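Protein of unknown function with a Fic domain (Bacteroides thetaiotaomicron VPI-5482, PDB 3CUC) is of unknown function but carries a Fic domain, a mostly helical fold of the Fic/DOC family. Local coordinates at residues V164-L169 with A182-Y187; L176-L181 with H212-P217. All blocks are in the same frame, centred on the assembly; numbering follows the deposited sequence.

Interaction 1 (V164-L169 with A182-Y187); sequences VDWYNL and AALLHY
In the helical bundle of the Fic domain, helices 156-173 and 178-192 form an antiparallel helical hairpin, and W166 and Y167 of the first meet L184 and L185 of the second at its middle. The short segments run at 179° to each other with their axes 11.2 Å apart, a wide spacing that two aromatic side chains bridge. Both rings are swung across by the same first torsion: CG stands anti to the backbone N in W166 (chi1 161°) and in Y167 (170°).

W166 reaches over with the six-membered half of its indole. Its CZ2 lies 3.8 Å from CD2 of L184, and its CH2 comes equally near CB of the same leucine, the two side chains crossing at about a right angle. The backbone of the opposite helix touches the rim of the indole as well, for L185 N sits at the ring edge, near its plane, 3.9 Å from W166 CH2. Y167 meets L185 through CD1 and CE1, each 3.8 Å from L185 CD2, which approaches the ring obliquely; the CD1 branch of L185 lies 4.3 Å from W166 CZ3. One leucine thus meets both aromatics.

Beyond the pair, F209 and V210 of helix 199-213 pack on Y167, and R188 makes a cation-pi contact with W166. The side-chain contacts between the two segments are apolar, and L185 N only touches the indole edge, so the pairing here probably rests on van der Waals fit and on the burial of Y167, L184 and L185, W166 staying partly exposed, while polar ties such as that from N168 OD1 to L95 N lead elsewhere.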
ATOM      1  N   VAL A 164      12.723   6.942  -6.193  1.00 48.15           N
ATOM      2  CA  VAL A 164      13.482   5.854  -5.574  1.00 48.64           C
ATOM      3  C   VAL A 164      14.795   6.373  -4.990  1.00 48.83           C
ATOM      4  O   VAL A 164      15.181   5.981  -3.894  1.00 49.82           O
ATOM      5  CB  VAL A 164      13.745   4.662  -6.537  1.00 48.43           C
ATOM      6  CG1 VAL A 164      12.450   3.940  -6.848  1.00 47.64           C
ATOM      7  CG2 VAL A 164      14.431   5.120  -7.810  1.00 48.08           C
ATOM      8  N   ASP A 165      15.469   7.269  -5.707  1.00 48.78           N
ATOM      9  CA  ASP A 165      16.668   7.917  -5.176  1.00 49.07           C
ATOM     10  C   ASP A 165      16.331   8.670  -3.891  1.00 48.57           C
ATOM     11  O   ASP A 165      17.059   8.570  -2.907  1.00 48.31           O
ATOM     12  CB  ASP A 165      17.296   8.876  -6.198  1.00 49.06           C
ATOM     13  CG  ASP A 165      17.906   8.155  -7.403  1.00 51.26           C
ATOM     14  OD1 ASP A 165      17.743   6.918  -7.532  1.00 55.36           O
ATOM     15  OD2 ASP A 165      18.541   8.835  -8.237  1.00 53.59           O
ATOM     16  N   TRP A 166      15.220   9.404  -3.898  1.00 48.24           N
ATOM     17  CA  TRP A 166      14.788  10.135  -2.711  1.00 47.99           C
ATOM     18  C   TRP A 166      14.521   9.182  -1.544  1.00 48.48           C
ATOM     19  O   TRP A 166      14.960   9.430  -0.413  1.00 47.79           O
ATOM     20  CB  TRP A 166      13.528  10.969  -2.986  1.00 47.27           C
ATOM     21  CG  TRP A 166      12.817  11.335  -1.719  1.00 46.59           C
ATOM     22  CD1 TRP A 166      13.146  12.335  -0.856  1.00 46.25           C
ATOM     23  CD2 TRP A 166      11.693  10.662  -1.145  1.00 46.11           C
ATOM     24  NE1 TRP A 166      12.285  12.343   0.211  1.00 45.03           N
ATOM     25  CE2 TRP A 166      11.381  11.325   0.058  1.00 45.61           C
ATOM     26  CE3 TRP A 166      10.915   9.566  -1.536  1.00 46.19           C
ATOM     27  CZ2 TRP A 166      10.318  10.933   0.875  1.00 46.83           C
ATOM     28  CZ3 TRP A 166       9.864   9.173  -0.725  1.00 46.86           C
ATOM     29  CH2 TRP A 166       9.572   9.857   0.467  1.00 47.80           C
ATOM     30  N   TYR A 167      13.787   8.103  -1.825  1.00 48.94           N
ATOM     31  CA  TYR A 167      13.368   7.170  -0.781  1.00 49.08           C
ATOM     32  C   TYR A 167      14.587   6.580  -0.077  1.00 48.89           C
ATOM     33  O   TYR A 167      14.717   6.657   1.146  1.00 48.90           O
ATOM     34  CB  TYR A 167      12.492   6.045  -1.354  1.00 48.79           C
ATOM     35  CG  TYR A 167      12.247   4.947  -0.350  1.00 49.48           C
ATOM     36  CD1 TYR A 167      11.233   5.059   0.601  1.00 50.51           C
ATOM     37  CD2 TYR A 167      13.057   3.815  -0.317  1.00 46.05           C
ATOM     38  CE1 TYR A 167      11.021   4.061   1.552  1.00 49.85           C
ATOM     39  CE2 TYR A 167      12.855   2.813   0.628  1.00 46.83           C
ATOM     40  CZ  TYR A 167      11.836   2.941   1.561  1.00 48.47           C
ATOM     41  OH  TYR A 167      11.634   1.955   2.502  1.00 51.36           O
ATOM     42  N   ASN A 168      15.481   6.006  -0.872  1.00 48.12           N
ATOM     43  CA  ASN A 168      16.667   5.348  -0.347  1.00 47.62           C
ATOM     44  C   ASN A 168      17.614   6.312   0.387  1.00 48.22           C
ATOM     45  O   ASN A 168      18.372   5.896   1.267  1.00 47.73           O
ATOM     46  CB  ASN A 168      17.403   4.622  -1.474  1.00 47.28           C
ATOM     47  CG  ASN A 168      16.571   3.501  -2.094  1.00 45.86           C
ATOM     48  OD1 ASN A 168      16.075   2.619  -1.397  1.00 48.96           O
ATOM     49  ND2 ASN A 168      16.424   3.534  -3.407  1.00 41.57           N
ATOM     50  N   LEU A 169      17.571   7.593   0.031  1.00 49.26           N
ATOM     51  CA  LEU A 169      18.353   8.597   0.746  1.00 50.21           C
ATOM     52  C   LEU A 169      17.763   8.820   2.134  1.00 50.14           C
ATOM     53  O   LEU A 169      18.501   8.937   3.111  1.00 49.54           O
ATOM     54  CB  LEU A 169      18.388   9.920  -0.017  1.00 50.88           C
ATOM     55  CG  LEU A 169      19.535  10.839   0.413  1.00 52.69           C
ATOM     56  CD1 LEU A 169      20.810  10.455  -0.329  1.00 54.13           C
ATOM     57  CD2 LEU A 169      19.189  12.301   0.177  1.00 50.74           C
ATOM     58  N   ALA A 182       6.572   6.100   4.900  1.00 46.08           N
ATOM     59  CA  ALA A 182       5.563   5.324   4.187  1.00 45.71           C
ATOM     60  C   ALA A 182       4.492   6.245   3.616  1.00 45.89           C
ATOM     61  O   ALA A 182       4.118   6.113   2.455  1.00 45.83           O
ATOM     62  CB  ALA A 182       4.934   4.282   5.101  1.00 44.57           C
ATOM     63  N   ALA A 183       4.013   7.185   4.426  1.00 46.06           N
ATOM     64  CA  ALA A 183       2.974   8.119   3.983  1.00 46.32           C
ATOM     65  C   ALA A 183       3.447   8.943   2.799  1.00 46.78           C
ATOM     66  O   ALA A 183       2.717   9.111   1.829  1.00 47.27           O
ATOM     67  CB  ALA A 183       2.554   9.034   5.122  1.00 46.04           C
ATOM     68  N   LEU A 184       4.676   9.441   2.878  1.00 47.50           N
ATOM     69  CA  LEU A 184       5.217  10.315   1.838  1.00 48.09           C
ATOM     70  C   LEU A 184       5.551   9.540   0.568  1.00 48.00           C
ATOM     71  O   LEU A 184       5.348  10.053  -0.531  1.00 48.69           O
ATOM     72  CB  LEU A 184       6.445  11.073   2.354  1.00 48.16           C
ATOM     73  CG  LEU A 184       6.781  12.424   1.716  1.00 49.36           C
ATOM     74  CD1 LEU A 184       5.544  13.301   1.510  1.00 49.03           C
ATOM     75  CD2 LEU A 184       7.793  13.148   2.590  1.00 48.26           C
ATOM     76  N   LEU A 185       6.043   8.308   0.716  1.00 47.52           N
ATOM     77  CA  LEU A 185       6.258   7.416  -0.433  1.00 46.87           C
ATOM     78  C   LEU A 185       4.948   7.136  -1.179  1.00 47.48           C
ATOM     79  O   LEU A 185       4.899   7.200  -2.409  1.00 47.42           O
ATOM     80  CB  LEU A 185       6.901   6.092   0.006  1.00 46.45           C
ATOM     81  CG  LEU A 185       7.168   5.042  -1.086  1.00 45.07           C
ATOM     82  CD1 LEU A 185       7.996   5.628  -2.225  1.00 39.73           C
ATOM     83  CD2 LEU A 185       7.846   3.810  -0.512  1.00 45.44           C
ATOM     84  N   HIS A 186       3.901   6.813  -0.424  1.00 47.81           N
ATOM     85  CA  HIS A 186       2.569   6.580  -0.979  1.00 47.94           C
ATOM     86  C   HIS A 186       2.094   7.809  -1.740  1.00 47.86           C
ATOM     87  O   HIS A 186       1.660   7.716  -2.893  1.00 47.11           O
ATOM     88  CB  HIS A 186       1.592   6.261   0.156  1.00 48.40           C
ATOM     89  CG  HIS A 186       0.173   6.069  -0.283  1.00 48.80           C
ATOM     90  ND1 HIS A 186      -0.545   7.039  -0.948  1.00 47.97           N
ATOM     91  CD2 HIS A 186      -0.672   5.024  -0.116  1.00 52.79           C
ATOM     92  CE1 HIS A 186      -1.763   6.592  -1.190  1.00 51.16           C
ATOM     93  NE2 HIS A 186      -1.869   5.373  -0.692  1.00 49.57           N
ATOM     94  N   TYR A 187       2.190   8.964  -1.093  1.00 48.36           N
ATOM     95  CA  TYR A 187       1.643  10.192  -1.659  1.00 48.65           C
ATOM     96  C   TYR A 187       2.341  10.600  -2.946  1.00 48.21           C
ATOM     97  O   TYR A 187       1.689  10.832  -3.960  1.00 47.40           O
ATOM     98  CB  TYR A 187       1.715  11.346  -0.662  1.00 49.23           C
ATOM     99  CG  TYR A 187       1.002  12.562  -1.190  1.00 49.86           C
ATOM    100  CD1 TYR A 187      -0.386  12.653  -1.127  1.00 49.28           C
ATOM    101  CD2 TYR A 187       1.707  13.599  -1.792  1.00 49.88           C
ATOM    102  CE1 TYR A 187      -1.054  13.755  -1.626  1.00 50.90           C
ATOM    103  CE2 TYR A 187       1.052  14.706  -2.297  1.00 51.50           C
ATOM    104  CZ  TYR A 187      -0.330  14.783  -2.215  1.00 52.29           C
ATOM    105  OH  TYR A 187      -0.983  15.893  -2.715  1.00 51.28           O
TER

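Interaction 2 (L176-L181 with H212-P217); sequences LTPVEL and HRYGYP
The Y216 ring carries P178 CB over one face and has the backbone C of Y214 in its plane at an edge; the Y214 ring has R213 CG over the centre of one face, 3.7 Å above the plane, while P178 CG comes to it obliquely. P178 therefore sits against both tyrosines. Its CG is 3.5 Å from CE1 of Y216 and 3.7 Å from CB of Y214, and its CD lies 3.7 Å from the hydroxyl OH of Y216. The side chains of P178 and Y216 cross at about a right angle, and V179 CG2 adds a looser touch at 4.4 Å from Y216 CE2.

P178 opens helix 178-192 behind a capping box: E180 N gives a hydrogen bond of 3.1 Å to T177 OG1, and T177 N returns one of 2.9 Å to E180 OE1, meeting that oxygen from above the carboxylate plane. On the other side, helix 199-213 ends in a Schellman motif with G215 at positive phi as its C-prime residue, which turns the chain between the two tyrosines. With CG anti to the carbonyl carbon (chi1 -74°), the Y216 ring, carried round by the turn at G215, lies against the proline; Y11 stacks on this tyrosine, and L266 of helix 256-277 touches it too.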
ATOM      1  N   LEU A 176      13.241  10.351   9.193  1.00 46.55           N
ATOM      2  CA  LEU A 176      11.791  10.109   9.175  1.00 46.24           C
ATOM      3  C   LEU A 176      11.403   8.810   9.901  1.00 46.55           C
ATOM      4  O   LEU A 176      12.129   7.805   9.838  1.00 45.97           O
ATOM      5  CB  LEU A 176      11.271  10.062   7.733  1.00 45.66           C
ATOM      6  CG  LEU A 176      11.423  11.337   6.895  1.00 45.68           C
ATOM      7  CD1 LEU A 176      11.191  11.032   5.432  1.00 43.56           C
ATOM      8  CD2 LEU A 176      10.480  12.435   7.369  1.00 42.21           C
ATOM      9  N   THR A 177      10.261   8.841  10.592  1.00 47.08           N
ATOM     10  CA  THR A 177       9.671   7.629  11.159  1.00 47.27           C
ATOM     11  C   THR A 177       9.144   6.777  10.005  1.00 47.51           C
ATOM     12  O   THR A 177       8.806   7.313   8.948  1.00 47.18           O
ATOM     13  CB  THR A 177       8.488   7.919  12.124  1.00 47.57           C
ATOM     14  OG1 THR A 177       7.328   8.322  11.381  1.00 48.28           O
ATOM     15  CG2 THR A 177       8.846   8.989  13.136  1.00 43.50           C
ATOM     16  N   PRO A 178       9.074   5.447  10.191  1.00 47.73           N
ATOM     17  CA  PRO A 178       8.518   4.598   9.127  1.00 47.58           C
ATOM     18  C   PRO A 178       7.115   4.984   8.668  1.00 47.39           C
ATOM     19  O   PRO A 178       6.810   4.822   7.489  1.00 47.67           O
ATOM     20  CB  PRO A 178       8.531   3.198   9.754  1.00 47.79           C
ATOM     21  CG  PRO A 178       9.655   3.256  10.732  1.00 47.26           C
ATOM     22  CD  PRO A 178       9.542   4.639  11.331  1.00 47.68           C
ATOM     23  N   VAL A 179       6.275   5.492   9.570  1.00 47.88           N
ATOM     24  CA  VAL A 179       4.918   5.910   9.190  1.00 48.12           C
ATOM     25  C   VAL A 179       4.985   7.125   8.272  1.00 48.98           C
ATOM     26  O   VAL A 179       4.290   7.182   7.253  1.00 49.22           O
ATOM     27  CB  VAL A 179       4.036   6.229  10.419  1.00 47.93           C
ATOM     28  CG1 VAL A 179       2.630   6.642   9.990  1.00 44.68           C
ATOM     29  CG2 VAL A 179       3.963   5.020  11.332  1.00 50.52           C
ATOM     30  N   GLU A 180       5.837   8.082   8.635  1.00 49.31           N
ATOM     31  CA  GLU A 180       6.052   9.282   7.827  1.00 49.45           C
ATOM     32  C   GLU A 180       6.601   8.933   6.447  1.00 48.29           C
ATOM     33  O   GLU A 180       6.068   9.379   5.432  1.00 48.81           O
ATOM     34  CB  GLU A 180       7.026  10.236   8.526  1.00 50.11           C
ATOM     35  CG  GLU A 180       6.461  10.919   9.763  1.00 51.12           C
ATOM     36  CD  GLU A 180       7.530  11.595  10.612  1.00 50.34           C
ATOM     37  OE1 GLU A 180       8.736  11.330  10.406  1.00 49.91           O
ATOM     38  OE2 GLU A 180       7.161  12.394  11.496  1.00 52.12           O
ATOM     39  N   LEU A 181       7.667   8.139   6.422  1.00 47.14           N
ATOM     40  CA  LEU A 181       8.321   7.762   5.171  1.00 46.06           C
ATOM     41  C   LEU A 181       7.349   6.991   4.283  1.00 46.20           C
ATOM     42  O   LEU A 181       7.303   7.208   3.069  1.00 45.99           O
ATOM     43  CB  LEU A 181       9.586   6.930   5.439  1.00 45.78           C
ATOM     44  CG  LEU A 181      10.381   6.450   4.212  1.00 45.34           C
ATOM     45  CD1 LEU A 181      10.751   7.602   3.297  1.00 43.13           C
ATOM     46  CD2 LEU A 181      11.629   5.685   4.625  1.00 45.18           C
ATOM     47  N   HIS A 212       6.776  -3.085   7.039  1.00 47.60           N
ATOM     48  CA  HIS A 212       7.279  -4.432   7.312  1.00 48.27           C
ATOM     49  C   HIS A 212       8.806  -4.439   7.482  1.00 48.85           C
ATOM     50  O   HIS A 212       9.340  -5.080   8.397  1.00 48.94           O
ATOM     51  CB  HIS A 212       6.871  -5.391   6.199  1.00 47.79           C
ATOM     52  CG  HIS A 212       7.152  -6.825   6.506  1.00 48.33           C
ATOM     53  ND1 HIS A 212       6.529  -7.499   7.533  1.00 48.91           N
ATOM     54  CD2 HIS A 212       7.977  -7.719   5.912  1.00 47.10           C
ATOM     55  CE1 HIS A 212       6.966  -8.746   7.562  1.00 48.13           C
ATOM     56  NE2 HIS A 212       7.842  -8.905   6.588  1.00 46.08           N
ATOM     57  N   ARG A 213       9.493  -3.725   6.591  1.00 48.76           N
ATOM     58  CA  ARG A 213      10.946  -3.614   6.637  1.00 48.44           C
ATOM     59  C   ARG A 213      11.436  -3.154   8.002  1.00 47.75           C
ATOM     60  O   ARG A 213      12.421  -3.683   8.507  1.00 48.58           O
ATOM     61  CB  ARG A 213      11.443  -2.654   5.553  1.00 48.87           C
ATOM     62  CG  ARG A 213      12.859  -2.130   5.775  1.00 48.79           C
ATOM     63  CD  ARG A 213      13.483  -1.701   4.465  1.00 50.94           C
ATOM     64  NE  ARG A 213      13.786  -2.861   3.632  1.00 48.26           N
ATOM     65  CZ  ARG A 213      14.338  -2.811   2.426  1.00 45.35           C
ATOM     66  NH1 ARG A 213      14.662  -1.651   1.878  1.00 45.60           N
ATOM     67  NH2 ARG A 213      14.567  -3.935   1.772  1.00 52.09           N
ATOM     68  N   TYR A 214      10.745  -2.181   8.592  1.00 46.42           N
ATOM     69  CA  TYR A 214      11.152  -1.614   9.876  1.00 45.42           C
ATOM     70  C   TYR A 214      10.394  -2.210  11.067  1.00 45.09           C
ATOM     71  O   TYR A 214      10.286  -1.588  12.114  1.00 45.77           O
ATOM     72  CB  TYR A 214      11.037  -0.082   9.832  1.00 45.30           C
ATOM     73  CG  TYR A 214      11.925   0.518   8.756  1.00 45.50           C
ATOM     74  CD1 TYR A 214      13.306   0.466   8.868  1.00 42.82           C
ATOM     75  CD2 TYR A 214      11.386   1.102   7.617  1.00 46.86           C
ATOM     76  CE1 TYR A 214      14.133   0.988   7.889  1.00 41.04           C
ATOM     77  CE2 TYR A 214      12.209   1.631   6.629  1.00 48.19           C
ATOM     78  CZ  TYR A 214      13.586   1.567   6.777  1.00 45.00           C
ATOM     79  OH  TYR A 214      14.419   2.082   5.811  1.00 46.96           O
ATOM     80  N   GLY A 215       9.895  -3.431  10.916  1.00 45.55           N
ATOM     81  CA  GLY A 215       9.342  -4.187  12.041  1.00 46.16           C
ATOM     82  C   GLY A 215       7.992  -3.731  12.581  1.00 46.95           C
ATOM     83  O   GLY A 215       7.638  -4.048  13.718  1.00 47.48           O
ATOM     84  N   TYR A 216       7.234  -2.988  11.782  1.00 46.72           N
ATOM     85  CA  TYR A 216       5.890  -2.597  12.176  1.00 47.08           C
ATOM     86  C   TYR A 216       4.905  -3.590  11.581  1.00 47.02           C
ATOM     87  O   TYR A 216       5.179  -4.180  10.539  1.00 47.65           O
ATOM     88  CB  TYR A 216       5.557  -1.201  11.666  1.00 47.99           C
ATOM     89  CG  TYR A 216       6.227  -0.067  12.406  1.00 49.72           C
ATOM     90  CD1 TYR A 216       7.611   0.063  12.416  1.00 53.05           C
ATOM     91  CD2 TYR A 216       5.471   0.902  13.070  1.00 50.54           C
ATOM     92  CE1 TYR A 216       8.227   1.111  13.086  1.00 51.20           C
ATOM     93  CE2 TYR A 216       6.076   1.955  13.739  1.00 49.08           C
ATOM     94  CZ  TYR A 216       7.448   2.060  13.739  1.00 50.46           C
ATOM     95  OH  TYR A 216       8.038   3.107  14.402  1.00 51.44           O
ATOM     96  N   PRO A 217       3.746  -3.771  12.229  1.00 46.08           N
ATOM     97  CA  PRO A 217       2.713  -4.585  11.607  1.00 45.87           C
ATOM     98  C   PRO A 217       2.111  -3.835  10.434  1.00 45.88           C
ATOM     99  O   PRO A 217       1.921  -2.621  10.510  1.00 47.54           O
ATOM    100  CB  PRO A 217       1.670  -4.737  12.710  1.00 45.47           C
ATOM    101  CG  PRO A 217       1.841  -3.531  13.542  1.00 45.89           C
ATOM    102  CD  PRO A 217       3.310  -3.238  13.527  1.00 46.06           C
TER

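In the fold
Helix 178-192 serves both contacts: its first turn belongs to interaction 2, and the next turn and a half, 182-187, meets helix 156-173 through L184 and L185 in interaction 1. The centres lie about 12 Å apart and the two sites touch, since L181 CD2 is 3.5 Å from Y167 CE1 and L181 CD1 is 3.8 Å from W166 CH2. Along the chain the segments alternate, 164-169, 176-181, 182-187, 212-217, so a contact between neighbouring helices interlocks with one reaching the end of helix 199-213. Interaction 1 is buried and interaction 2 lies nearer the surface; together they pack helix 178-192 against helix 156-173 and against the C-terminal end of helix 199-213.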